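Local structure of CRISPR-associated protein Cse2 (Thermus thermophilus, 2ZCA) at residues A22-F27 and L71-H76; F33-Y38 and H62-A67; W87-G92 and V119-G124; L132-R137 and Q146-R151. The protein belongs to the CasB/Cse2 family of type I-E CRISPR systems and probably acts in adaptive antiviral immunity as the small subunit of a crRNA-guided surveillance complex. All blocks are in the same frame, centred on the assembly; numbering follows the deposited sequence.

Contact 1: A22-F27 and L71-H76; sequences AARAAF and LKDGDH
A surface salt bridge between Arg24 and Asp73 joins the flank of helix 20-29 to the turn that follows helix 56-71. The two backbones stay apart, with Arg24 CA 7.9 Å from Asp73 CA, so a long side chain has to span the distance. Arginine suits this: its CG is anti to the backbone N (chi1 -176°), and the chain runs on extended to NE over the end of helix 56-71, where it also packs on Ala70. There Arg24 NE donates to Asp73 OD1 at 2.9 Å, with an N-H...O angle of 151°. The acid enters near the guanidinium edge, somewhat tilted from its plane, and offers the lone pair of OD1 that faces away from its other oxygen. This is a single-pronged grip, since Arg24 NH2 stays 3.8 Å from Asp73 OD1. NH2 instead lies obliquely near the carbonyl oxygen of Leu71, at a distance too long for a bond. The turn has other ties to the fold: Asp73 O accepts from Gln15 and Gly74 O from Lys12, both of helix 3-15. Asp73, at positive phi, is the C-prime residue of the Schellman motif that ends helix 56-71. Gly74 N bonds to Tyr69 O and Asp73 N to Ala70 O, and Lys72 to Asp75 form a type I' turn, whose second central position is filled by glycine, which tolerates positive phi.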
loop_
_atom_site.group_PDB
_atom_site.type_symbol
_atom_site.label_atom_id
_atom_site.label_comp_id
_atom_site.label_asym_id
_atom_site.label_seq_id
_atom_site.Cartn_x
_atom_site.Cartn_y
_atom_site.Cartn_z
ATOM N N ALA A 22 -19.329 -3.977 1.909
ATOM C CA ALA A 22 -19.493 -2.725 1.186
ATOM C C ALA A 22 -18.174 -1.950 1.130
ATOM O O ALA A 22 -17.857 -1.324 0.119
ATOM C CB ALA A 22 -20.571 -1.871 1.856
ATOM N N ALA A 23 -17.414 -1.990 2.221
ATOM C CA ALA A 23 -16.137 -1.288 2.279
ATOM C C ALA A 23 -15.158 -1.893 1.276
ATOM O O ALA A 23 -14.527 -1.171 0.502
ATOM C CB ALA A 23 -15.558 -1.361 3.690
ATOM N N ARG A 24 -15.033 -3.218 1.293
ATOM C CA ARG A 24 -14.130 -3.898 0.373
ATOM C C ARG A 24 -14.534 -3.596 -1.062
ATOM O O ARG A 24 -13.682 -3.374 -1.917
ATOM C CB ARG A 24 -14.151 -5.416 0.591
ATOM C CG ARG A 24 -13.150 -6.167 -0.296
ATOM C CD ARG A 24 -13.333 -7.679 -0.219
ATOM N NE ARG A 24 -12.210 -8.406 -0.814
ATOM C CZ ARG A 24 -11.924 -8.437 -2.113
ATOM N NH1 ARG A 24 -12.675 -7.783 -2.987
ATOM N NH2 ARG A 24 -10.875 -9.130 -2.542
ATOM N N ALA A 25 -15.838 -3.594 -1.326
ATOM C CA ALA A 25 -16.333 -3.316 -2.666
ATOM C C ALA A 25 -15.885 -1.931 -3.121
ATOM O O ALA A 25 -15.465 -1.752 -4.267
ATOM C CB ALA A 25 -17.860 -3.414 -2.696
ATOM N N ALA A 26 -15.968 -0.953 -2.222
ATOM C CA ALA A 26 -15.565 0.409 -2.557
ATOM C C ALA A 26 -14.051 0.506 -2.716
ATOM O O ALA A 26 -13.561 1.118 -3.666
ATOM C CB ALA A 26 -16.041 1.380 -1.484
ATOM N N PHE A 27 -13.314 -0.091 -1.784
ATOM C CA PHE A 27 -11.857 -0.058 -1.851
ATOM C C PHE A 27 -11.353 -0.777 -3.100
ATOM O O PHE A 27 -10.467 -0.281 -3.800
ATOM C CB PHE A 27 -11.226 -0.716 -0.616
ATOM C CG PHE A 27 -11.425 0.048 0.666
ATOM C CD1 PHE A 27 -11.584 1.430 0.662
ATOM C CD2 PHE A 27 -11.395 -0.616 1.891
ATOM C CE1 PHE A 27 -11.707 2.140 1.862
ATOM C CE2 PHE A 27 -11.516 0.085 3.095
ATOM C CZ PHE A 27 -11.672 1.464 3.079
ATOM N N LEU A 71 -7.565 -5.566 -2.116
ATOM C CA LEU A 71 -7.155 -6.436 -3.215
ATOM C C LEU A 71 -6.626 -7.761 -2.671
ATOM O O LEU A 71 -6.867 -8.829 -3.249
ATOM C CB LEU A 71 -6.070 -5.754 -4.060
ATOM C CG LEU A 71 -5.432 -6.588 -5.179
ATOM C CD1 LEU A 71 -6.480 -6.921 -6.236
ATOM C CD2 LEU A 71 -4.271 -5.819 -5.804
ATOM N N LYS A 72 -5.909 -7.683 -1.551
ATOM C CA LYS A 72 -5.336 -8.861 -0.910
ATOM C C LYS A 72 -6.272 -9.420 0.161
ATOM O O LYS A 72 -5.878 -10.250 0.984
ATOM C CB LYS A 72 -3.974 -8.509 -0.294
ATOM C CG LYS A 72 -2.848 -8.369 -1.318
ATOM C CD LYS A 72 -2.406 -9.741 -1.830
ATOM C CE LYS A 72 -1.317 -9.631 -2.893
ATOM N NZ LYS A 72 -0.846 -10.970 -3.348
ATOM N N ASP A 73 -7.516 -8.956 0.137
ATOM C CA ASP A 73 -8.532 -9.402 1.086
ATOM C C ASP A 73 -8.079 -9.269 2.540
ATOM O O ASP A 73 -8.374 -10.123 3.379
ATOM C CB ASP A 73 -8.919 -10.854 0.780
ATOM C CG ASP A 73 -10.290 -11.214 1.311
ATOM O OD1 ASP A 73 -11.252 -10.471 1.011
ATOM O OD2 ASP A 73 -10.409 -12.238 2.018
ATOM N N GLY A 74 -7.351 -8.192 2.827
ATOM C CA GLY A 74 -6.875 -7.939 4.177
ATOM C C GLY A 74 -5.823 -8.885 4.726
ATOM O O GLY A 74 -5.626 -8.958 5.938
ATOM N N ASP A 75 -5.134 -9.610 3.852
ATOM C CA ASP A 75 -4.110 -10.541 4.317
ATOM C C ASP A 75 -2.824 -9.816 4.701
ATOM O O ASP A 75 -1.857 -9.770 3.939
ATOM C CB ASP A 75 -3.827 -11.601 3.248
ATOM C CG ASP A 75 -2.856 -12.672 3.732
ATOM O OD1 ASP A 75 -2.739 -12.867 4.962
ATOM O OD2 ASP A 75 -2.226 -13.332 2.883
ATOM N N HIS A 76 -2.827 -9.244 5.898
ATOM C CA HIS A 76 -1.664 -8.527 6.404
ATOM C C HIS A 76 -0.686 -9.504 7.051
ATOM O O HIS A 76 -1.045 -10.240 7.969
ATOM C CB HIS A 76 -2.099 -7.469 7.420
ATOM C CG HIS A 76 -0.961 -6.857 8.175
ATOM N ND1 HIS A 76 -0.636 -7.228 9.462
ATOM C CD2 HIS A 76 -0.044 -5.931 7.807
ATOM C CE1 HIS A 76 0.433 -6.559 9.856
ATOM N NE2 HIS A 76 0.811 -5.764 8.870
#

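Contact 2: F33-Y38 and H62-A67; sequences FPPGAY and HYLVAA
Tyr63, on helix 56-71, lays its side chain against the backbone of Gly36. At the root, Tyr63 CB touches the glycine nitrogen, with Gly36 N 3.5 Å away. Because CG is anti to the carbonyl carbon (chi1 -82°), the ring turns toward the loop, one face to Gly36, and Tyr63 CG meets Gly36 CA at 3.7 Å. Further out, CD2 keeps to the same carbon, while CE2 only grazes it. The result is a CH-pi contact: Gly36 CA stands over one ring face, 4.0 Å from the centroid of the Tyr63 ring and displaced toward the rim. At the tip, the hydroxyl leaves this contact to hydrogen-bond Glu46 of helix 42-49, while Met42, Val45 and Leu49 of that helix also pack on the tyrosine. Gly36, having no side chain, sets its bare backbone against the ring; it also holds the third position of a type II beta turn, Pro34 to Ala37, where positive phi (79°) favours glycine; Ala37 N closes the turn onto Pro34 O. Proline is equally apt at the second position, its ring holding phi near the value required there. One residue along the helix, Leu64 lies side by side with that ring, pointing the same way, and Leu64 CB rests 3.9 Å from Pro35 CG.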
loop_
_atom_site.group_PDB
_atom_site.type_symbol
_atom_site.label_atom_id
_atom_site.label_comp_id
_atom_site.label_asym_id
_atom_site.label_seq_id
_atom_site.Cartn_x
_atom_site.Cartn_y
_atom_site.Cartn_z
ATOM N N PHE A 33 -9.401 4.005 -10.247
ATOM C CA PHE A 33 -9.260 5.460 -10.258
ATOM C C PHE A 33 -8.070 5.936 -9.432
ATOM O O PHE A 33 -7.520 5.190 -8.621
ATOM C CB PHE A 33 -10.525 6.120 -9.693
ATOM C CG PHE A 33 -11.801 5.593 -10.275
ATOM C CD1 PHE A 33 -12.280 4.338 -9.915
ATOM C CD2 PHE A 33 -12.520 6.346 -11.197
ATOM C CE1 PHE A 33 -13.457 3.837 -10.467
ATOM C CE2 PHE A 33 -13.701 5.853 -11.754
ATOM C CZ PHE A 33 -14.168 4.597 -11.387
ATOM N N PRO A 34 -7.662 7.200 -9.622
ATOM C CA PRO A 34 -6.530 7.713 -8.848
ATOM C C PRO A 34 -6.906 7.664 -7.368
ATOM O O PRO A 34 -8.069 7.865 -7.008
ATOM C CB PRO A 34 -6.386 9.148 -9.352
ATOM C CG PRO A 34 -6.936 9.076 -10.767
ATOM C CD PRO A 34 -8.156 8.212 -10.573
ATOM N N PRO A 35 -5.930 7.385 -6.493
ATOM C CA PRO A 35 -6.185 7.316 -5.052
ATOM C C PRO A 35 -6.842 8.596 -4.550
ATOM O O PRO A 35 -6.405 9.696 -4.885
ATOM C CB PRO A 35 -4.787 7.128 -4.464
ATOM C CG PRO A 35 -4.069 6.379 -5.543
ATOM C CD PRO A 35 -4.520 7.082 -6.795
ATOM N N GLY A 36 -7.889 8.444 -3.748
ATOM C CA GLY A 36 -8.575 9.601 -3.203
ATOM C C GLY A 36 -9.531 10.264 -4.170
ATOM O O GLY A 36 -10.080 11.325 -3.869
ATOM N N ALA A 37 -9.743 9.645 -5.326
ATOM C CA ALA A 37 -10.643 10.205 -6.326
ATOM C C ALA A 37 -11.851 9.314 -6.603
ATOM O O ALA A 37 -12.457 9.407 -7.666
ATOM C CB ALA A 37 -9.880 10.468 -7.622
ATOM N N TYR A 38 -12.193 8.442 -5.654
ATOM C CA TYR A 38 -13.344 7.554 -5.812
ATOM C C TYR A 38 -14.288 7.852 -4.640
ATOM O O TYR A 38 -14.040 7.442 -3.506
ATOM C CB TYR A 38 -12.906 6.080 -5.797
ATOM C CG TYR A 38 -14.034 5.117 -6.100
ATOM C CD1 TYR A 38 -14.674 5.132 -7.340
ATOM C CD2 TYR A 38 -14.503 4.231 -5.130
ATOM C CE1 TYR A 38 -15.759 4.290 -7.602
ATOM C CE2 TYR A 38 -15.587 3.385 -5.384
ATOM C CZ TYR A 38 -16.208 3.425 -6.622
ATOM O OH TYR A 38 -17.285 2.601 -6.875
ATOM N N HIS A 62 -3.168 6.895 2.135
ATOM C CA HIS A 62 -4.095 6.066 2.901
ATOM C C HIS A 62 -5.111 5.385 1.984
ATOM O O HIS A 62 -5.407 4.198 2.144
ATOM C CB HIS A 62 -4.843 6.898 3.947
ATOM C CG HIS A 62 -4.005 7.302 5.121
ATOM N ND1 HIS A 62 -3.054 8.296 5.054
ATOM C CD2 HIS A 62 -4.001 6.866 6.404
ATOM C CE1 HIS A 62 -2.505 8.460 6.244
ATOM N NE2 HIS A 62 -3.062 7.605 7.082
ATOM N N TYR A 63 -5.655 6.136 1.032
ATOM C CA TYR A 63 -6.633 5.564 0.110
ATOM C C TYR A 63 -6.032 4.441 -0.722
ATOM O O TYR A 63 -6.682 3.423 -0.961
ATOM C CB TYR A 63 -7.193 6.642 -0.822
ATOM C CG TYR A 63 -8.310 7.454 -0.202
ATOM C CD1 TYR A 63 -9.599 6.935 -0.099
ATOM C CD2 TYR A 63 -8.067 8.725 0.314
ATOM C CE1 TYR A 63 -10.622 7.659 0.507
ATOM C CE2 TYR A 63 -9.079 9.455 0.921
ATOM C CZ TYR A 63 -10.355 8.914 1.015
ATOM O OH TYR A 63 -11.355 9.630 1.630
ATOM N N LEU A 64 -4.792 4.621 -1.167
ATOM C CA LEU A 64 -4.161 3.588 -1.979
ATOM C C LEU A 64 -3.908 2.324 -1.162
ATOM O O LEU A 64 -4.134 1.214 -1.645
ATOM C CB LEU A 64 -2.849 4.103 -2.594
ATOM C CG LEU A 64 -2.053 3.109 -3.455
ATOM C CD1 LEU A 64 -2.922 2.561 -4.577
ATOM C CD2 LEU A 64 -0.827 3.807 -4.034
ATOM N N VAL A 65 -3.444 2.485 0.075
ATOM C CA VAL A 65 -3.185 1.328 0.927
ATOM C C VAL A 65 -4.480 0.581 1.251
ATOM O O VAL A 65 -4.493 -0.644 1.300
ATOM C CB VAL A 65 -2.463 1.738 2.229
ATOM C CG1 VAL A 65 -2.415 0.562 3.202
ATOM C CG2 VAL A 65 -1.042 2.191 1.899
ATOM N N ALA A 66 -5.570 1.311 1.471
ATOM C CA ALA A 66 -6.846 0.663 1.749
ATOM C C ALA A 66 -7.248 -0.168 0.527
ATOM O O ALA A 66 -7.761 -1.278 0.662
ATOM C CB ALA A 66 -7.927 1.709 2.047
ATOM N N ALA A 67 -7.018 0.382 -0.664
ATOM C CA ALA A 67 -7.363 -0.313 -1.900
ATOM C C ALA A 67 -6.528 -1.580 -2.074
ATOM O O ALA A 67 -7.048 -2.631 -2.455
ATOM C CB ALA A 67 -7.166 0.611 -3.099
#

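Contact 3: W87-G92 and V119-G124; sequences WEKAQG and VALVEG
Two torsions direct Lys89 toward Leu121 and Glu123: CG is anti to the backbone N (chi1 179°), and a bend at chi2 (68°) turns the otherwise extended chain along the end of helix 111-121. Glu123 answers with a bend of its own at chi2 (-70°), which folds its carboxylate back toward the lysine. The two side chains meet at an angle, and Lys89 NZ reaches Glu123 OE1 at 3.1 Å in a salt bridge whose hydrogen bond is weak. The second oxygen is more distant, with Glu123 OE2 4.0 Å from Lys89 NZ, so the grip is one-sided. Before reaching the acid, the lysine passes the last carbonyl of helix 111-121, where Lys89 CE lies only 3.2 Å from Leu121 O. A lysine fits this place twice over: its methylenes pack against Leu121, with Lys89 CE 4.0 Å from Leu121 CD1, and its positive end sits close to a helix C-terminus, whose partial negative charge probably favours it. Val96, at the start of helix 96-104, touches both Lys89 and Leu121 and completes the apolar patch. Between Leu121 and Glu123, buried Val122 packs onto Leu82, Ala85 and Leu86 of helix 82-90. Away from this contact, near the end of the same helix, Gln91 NE2 donates to Trp87 O at 2.9 Å, lying over one face of the Trp87 ring; the backbone bonds of Gln91 there are weak. The whole is a surface junction in an all-helical fold, where a lysine near the end of one helix reaches across the C-terminal end of another to an acid just beyond it.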
loop_
_atom_site.group_PDB
_atom_site.type_symbol
_atom_site.label_atom_id
_atom_site.label_comp_id
_atom_site.label_asym_id
_atom_site.label_seq_id
_atom_site.Cartn_x
_atom_site.Cartn_y
_atom_site.Cartn_z
ATOM N N TRP A 87 11.028 -10.068 -4.054
ATOM C CA TRP A 87 12.220 -10.893 -4.228
ATOM C C TRP A 87 11.803 -12.355 -4.384
ATOM O O TRP A 87 12.316 -13.071 -5.243
ATOM C CB TRP A 87 13.159 -10.773 -3.023
ATOM C CG TRP A 87 14.369 -11.644 -3.165
ATOM C CD1 TRP A 87 15.510 -11.358 -3.858
ATOM C CD2 TRP A 87 14.523 -12.980 -2.675
ATOM N NE1 TRP A 87 16.363 -12.434 -3.834
ATOM C CE2 TRP A 87 15.782 -13.445 -3.115
ATOM C CE3 TRP A 87 13.717 -13.833 -1.910
ATOM C CZ2 TRP A 87 16.255 -14.727 -2.816
ATOM C CZ3 TRP A 87 14.186 -15.109 -1.612
ATOM C CH2 TRP A 87 15.446 -15.542 -2.065
ATOM N N GLU A 88 10.866 -12.795 -3.551
ATOM C CA GLU A 88 10.399 -14.172 -3.602
ATOM C C GLU A 88 9.763 -14.468 -4.950
ATOM O O GLU A 88 9.961 -15.541 -5.518
ATOM C CB GLU A 88 9.407 -14.433 -2.460
ATOM C CG GLU A 88 10.052 -14.286 -1.090
ATOM C CD GLU A 88 9.106 -14.553 0.062
ATOM O OE1 GLU A 88 9.577 -14.537 1.220
ATOM O OE2 GLU A 88 7.902 -14.778 -0.180
ATOM N N LYS A 89 9.016 -13.500 -5.468
ATOM C CA LYS A 89 8.359 -13.646 -6.759
ATOM C C LYS A 89 9.394 -13.677 -7.885
ATOM O O LYS A 89 9.221 -14.379 -8.878
ATOM C CB LYS A 89 7.391 -12.478 -6.982
ATOM C CG LYS A 89 6.655 -12.503 -8.316
ATOM C CD LYS A 89 5.662 -13.647 -8.391
ATOM C CE LYS A 89 4.864 -13.593 -9.685
ATOM N NZ LYS A 89 3.893 -14.717 -9.787
ATOM N N ALA A 90 10.476 -12.924 -7.717
ATOM C CA ALA A 90 11.527 -12.846 -8.734
ATOM C C ALA A 90 12.339 -14.127 -8.916
ATOM O O ALA A 90 12.975 -14.320 -9.958
ATOM C CB ALA A 90 12.465 -11.684 -8.418
ATOM N N GLN A 91 12.337 -14.994 -7.910
ATOM C CA GLN A 91 13.088 -16.239 -8.003
ATOM C C GLN A 91 12.529 -17.102 -9.126
ATOM O O GLN A 91 13.257 -17.873 -9.750
ATOM C CB GLN A 91 13.038 -16.993 -6.673
ATOM C CG GLN A 91 13.578 -16.181 -5.508
ATOM C CD GLN A 91 14.916 -15.533 -5.826
ATOM O OE1 GLN A 91 15.922 -16.221 -6.019
ATOM N NE2 GLN A 91 14.932 -14.204 -5.895
ATOM N N GLY A 92 11.234 -16.953 -9.386
ATOM C CA GLY A 92 10.597 -17.713 -10.443
ATOM C C GLY A 92 10.476 -16.912 -11.727
ATOM O O GLY A 92 10.080 -17.445 -12.764
ATOM N N VAL A 119 1.852 -5.084 -6.047
ATOM C CA VAL A 119 1.085 -5.843 -5.068
ATOM C C VAL A 119 0.309 -6.950 -5.782
ATOM O O VAL A 119 0.209 -8.068 -5.283
ATOM C CB VAL A 119 0.108 -4.916 -4.289
ATOM C CG1 VAL A 119 -0.798 -5.734 -3.384
ATOM C CG2 VAL A 119 0.901 -3.928 -3.453
ATOM N N ALA A 120 -0.225 -6.643 -6.961
ATOM C CA ALA A 120 -0.986 -7.630 -7.722
ATOM C C ALA A 120 -0.077 -8.740 -8.246
ATOM O O ALA A 120 -0.523 -9.858 -8.509
ATOM C CB ALA A 120 -1.702 -6.951 -8.888
ATOM N N LEU A 121 1.203 -8.422 -8.387
ATOM C CA LEU A 121 2.180 -9.369 -8.904
ATOM C C LEU A 121 2.650 -10.397 -7.875
ATOM O O LEU A 121 2.847 -11.567 -8.207
ATOM C CB LEU A 121 3.390 -8.601 -9.443
ATOM C CG LEU A 121 4.494 -9.386 -10.152
ATOM C CD1 LEU A 121 3.926 -10.102 -11.370
ATOM C CD2 LEU A 121 5.594 -8.421 -10.569
ATOM N N VAL A 122 2.830 -9.972 -6.627
ATOM C CA VAL A 122 3.310 -10.894 -5.604
ATOM C C VAL A 122 2.269 -11.895 -5.127
ATOM O O VAL A 122 1.063 -11.682 -5.267
ATOM C CB VAL A 122 3.867 -10.145 -4.368
ATOM C CG1 VAL A 122 4.938 -9.149 -4.808
ATOM C CG2 VAL A 122 2.746 -9.446 -3.619
ATOM N N GLU A 123 2.752 -13.000 -4.570
ATOM C CA GLU A 123 1.877 -14.039 -4.053
ATOM C C GLU A 123 1.757 -13.846 -2.542
ATOM O O GLU A 123 2.730 -13.488 -1.877
ATOM C CB GLU A 123 2.467 -15.426 -4.334
ATOM C CG GLU A 123 3.115 -15.609 -5.709
ATOM C CD GLU A 123 2.119 -15.625 -6.854
ATOM O OE1 GLU A 123 1.832 -14.551 -7.426
ATOM O OE2 GLU A 123 1.616 -16.722 -7.182
ATOM N N GLY A 124 0.562 -14.068 -2.006
ATOM C CA GLY A 124 0.363 -13.949 -0.573
ATOM C C GLY A 124 0.271 -12.563 0.033
ATOM O O GLY A 124 0.257 -11.550 -0.669
#

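Contact 4: L132-R137 and Q146-R151; sequences LDDLLR and QARWAR
The helix bearing Asp134 and the one bearing Arg148 and Trp149 keep a wide spacing, their nearest CA atoms, those of Asp134 and Gln146, being 8.6 Å apart. Side chains fill the interval. Arg148, bent at chi3 (76°), presents its guanidinium end-on to Asp134 and grips both carboxylate oxygens: Arg148 NH1 donates to Asp134 OD2 at 2.7 Å, on the syn side, and Arg148 NH2 to Asp134 OD1 at 2.9 Å. The planes of the two groups are 38° apart, so OD1 is met from above the carboxylate. Trp149 adds a third bond with its indole edge, Trp149 NE1 reaching Asp134 OD2 at 2.8 Å from the same face as NH1. A buried aspartate thus spends its charge on several donors, an arrangement likely to favour the ionised form. Helices 128-136 and 144-155, consecutive in the chain, are thereby clamped by a salt-bridge network, which Arg137 joins through a weak bond from Arg137 NH2 to Asp134 OD1. Its NE is anchored on the carbonyl of Asp133, one turn back. Glu152 holds NE of Arg148, and Trp138 meets the Trp149 ring edge-to-face. A water donates to Arg137 O and Gln146 OE1, beside the loop joining the helices.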
loop_
_atom_site.group_PDB
_atom_site.type_symbol
_atom_site.label_atom_id
_atom_site.label_comp_id
_atom_site.label_asym_id
_atom_site.label_seq_id
_atom_site.Cartn_x
_atom_site.Cartn_y
_atom_site.Cartn_z
ATOM N N LEU A 132 2.221 1.564 4.342
ATOM C CA LEU A 132 1.739 2.936 4.474
ATOM C C LEU A 132 2.829 3.852 5.030
ATOM O O LEU A 132 3.029 4.955 4.529
ATOM C CB LEU A 132 0.503 3.007 5.377
ATOM C CG LEU A 132 -0.010 4.430 5.629
ATOM C CD1 LEU A 132 -0.365 5.094 4.300
ATOM C CD2 LEU A 132 -1.218 4.395 6.554
ATOM N N ASP A 133 3.531 3.405 6.066
ATOM C CA ASP A 133 4.588 4.237 6.632
ATOM C C ASP A 133 5.608 4.592 5.561
ATOM O O ASP A 133 6.138 5.708 5.539
ATOM C CB ASP A 133 5.292 3.527 7.795
ATOM C CG ASP A 133 4.433 3.461 9.042
ATOM O OD1 ASP A 133 3.742 4.455 9.341
ATOM O OD2 ASP A 133 4.463 2.423 9.733
ATOM N N ASP A 134 5.885 3.642 4.673
ATOM C CA ASP A 134 6.848 3.873 3.606
ATOM C C ASP A 134 6.303 4.806 2.526
ATOM O O ASP A 134 6.995 5.718 2.083
ATOM C CB ASP A 134 7.281 2.544 2.977
ATOM C CG ASP A 134 8.136 1.710 3.909
ATOM O OD1 ASP A 134 8.680 2.279 4.881
ATOM O OD2 ASP A 134 8.278 0.491 3.660
ATOM N N LEU A 135 5.060 4.586 2.109
ATOM C CA LEU A 135 4.461 5.427 1.078
ATOM C C LEU A 135 4.369 6.881 1.558
ATOM O O LEU A 135 4.565 7.820 0.787
ATOM C CB LEU A 135 3.070 4.890 0.713
ATOM C CG LEU A 135 2.350 5.548 -0.471
ATOM C CD1 LEU A 135 3.231 5.502 -1.717
ATOM C CD2 LEU A 135 1.032 4.826 -0.718
ATOM N N LEU A 136 4.079 7.062 2.840
ATOM C CA LEU A 136 3.982 8.401 3.406
ATOM C C LEU A 136 5.304 9.164 3.321
ATOM O O LEU A 136 5.316 10.392 3.252
ATOM C CB LEU A 136 3.535 8.321 4.867
ATOM C CG LEU A 136 2.057 8.008 5.104
ATOM C CD1 LEU A 136 1.814 7.678 6.575
ATOM C CD2 LEU A 136 1.225 9.210 4.680
ATOM N N ARG A 137 6.416 8.436 3.310
ATOM C CA ARG A 137 7.737 9.060 3.262
ATOM C C ARG A 137 8.424 8.854 1.913
ATOM O O ARG A 137 9.611 9.129 1.760
ATOM C CB ARG A 137 8.613 8.474 4.369
ATOM C CG ARG A 137 8.037 8.640 5.773
ATOM C CD ARG A 137 8.842 7.841 6.786
ATOM N NE ARG A 137 8.708 6.398 6.585
ATOM C CZ ARG A 137 9.495 5.490 7.156
ATOM N NH1 ARG A 137 10.477 5.877 7.962
ATOM N NH2 ARG A 137 9.307 4.194 6.919
ATOM N N GLN A 146 13.303 4.149 -0.381
ATOM C CA GLN A 146 13.706 3.399 -1.566
ATOM C C GLN A 146 14.995 2.623 -1.328
ATOM O O GLN A 146 15.121 1.470 -1.748
ATOM C CB GLN A 146 13.878 4.338 -2.761
ATOM C CG GLN A 146 12.567 4.912 -3.280
ATOM C CD GLN A 146 12.103 6.154 -2.533
ATOM O OE1 GLN A 146 12.530 6.424 -1.412
ATOM N NE2 GLN A 146 11.209 6.914 -3.161
ATOM N N ALA A 147 15.952 3.253 -0.657
ATOM C CA ALA A 147 17.213 2.580 -0.371
ATOM C C ALA A 147 16.980 1.397 0.565
ATOM O O ALA A 147 17.612 0.352 0.417
ATOM C CB ALA A 147 18.206 3.557 0.253
ATOM N N ARG A 148 16.068 1.556 1.522
ATOM C CA ARG A 148 15.785 0.476 2.465
ATOM C C ARG A 148 15.075 -0.679 1.763
ATOM O O ARG A 148 15.285 -1.844 2.108
ATOM C CB ARG A 148 14.927 0.971 3.634
ATOM C CG ARG A 148 15.079 0.119 4.896
ATOM C CD ARG A 148 13.904 0.293 5.849
ATOM N NE ARG A 148 12.732 -0.438 5.376
ATOM C CZ ARG A 148 11.545 0.113 5.142
ATOM N NH1 ARG A 148 10.538 -0.638 4.714
ATOM N NH2 ARG A 148 11.366 1.414 5.336
ATOM N N TRP A 149 14.230 -0.363 0.786
ATOM C CA TRP A 149 13.538 -1.413 0.049
ATOM C C TRP A 149 14.587 -2.228 -0.698
ATOM O O TRP A 149 14.519 -3.457 -0.749
ATOM C CB TRP A 149 12.532 -0.809 -0.937
ATOM C CG TRP A 149 11.221 -0.464 -0.300
ATOM C CD1 TRP A 149 11.014 -0.065 0.990
ATOM C CD2 TRP A 149 9.936 -0.458 -0.932
ATOM N NE1 TRP A 149 9.677 0.190 1.200
ATOM C CE2 TRP A 149 8.993 -0.043 0.036
ATOM C CE3 TRP A 149 9.488 -0.762 -2.225
ATOM C CZ2 TRP A 149 7.627 0.075 -0.246
ATOM C CZ3 TRP A 149 8.126 -0.645 -2.506
ATOM C CH2 TRP A 149 7.214 -0.230 -1.518
ATOM N N ALA A 150 15.565 -1.536 -1.271
ATOM C CA ALA A 150 16.631 -2.213 -1.994
ATOM C C ALA A 150 17.374 -3.136 -1.032
ATOM O O ALA A 150 17.740 -4.254 -1.394
ATOM C CB ALA A 150 17.587 -1.194 -2.601
ATOM N N ARG A 151 17.582 -2.665 0.196
ATOM C CA ARG A 151 18.265 -3.447 1.227
ATOM C C ARG A 151 17.463 -4.708 1.561
ATOM O O ARG A 151 18.022 -5.796 1.708
ATOM C CB ARG A 151 18.433 -2.612 2.502
ATOM C CG ARG A 151 19.283 -3.274 3.590
ATOM C CD ARG A 151 19.241 -2.476 4.894
ATOM N NE ARG A 151 17.964 -2.637 5.588
ATOM C CZ ARG A 151 17.534 -1.844 6.567
ATOM N NH1 ARG A 151 18.276 -0.824 6.974
ATOM N NH2 ARG A 151 16.362 -2.076 7.145
HETATM O O HOH W 1 12.089 8.005 0.902
#

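Helix 56-71 connects much of this set: its middle forms half of contact 2, and contact 1 gathers at its C-terminal end. These two contacts touch, Phe27 O lying 3.5 Å from Ala67 CB. Lys72 carries contact 1 over to contact 3, with Lys72 NZ 2.8 Å from Val122 O in a probable hydrogen bond. Contact 2 meets contact 4 through apolar side chains, among them Val65 CG2 and Leu132 CD1 at 3.8 Å. Contacts 3 and 4 do not touch, their nearest atoms being about 8 Å apart. Contacts 1 and 4 lie on opposite sides of the chain's centre, their own centres about 22 Å apart.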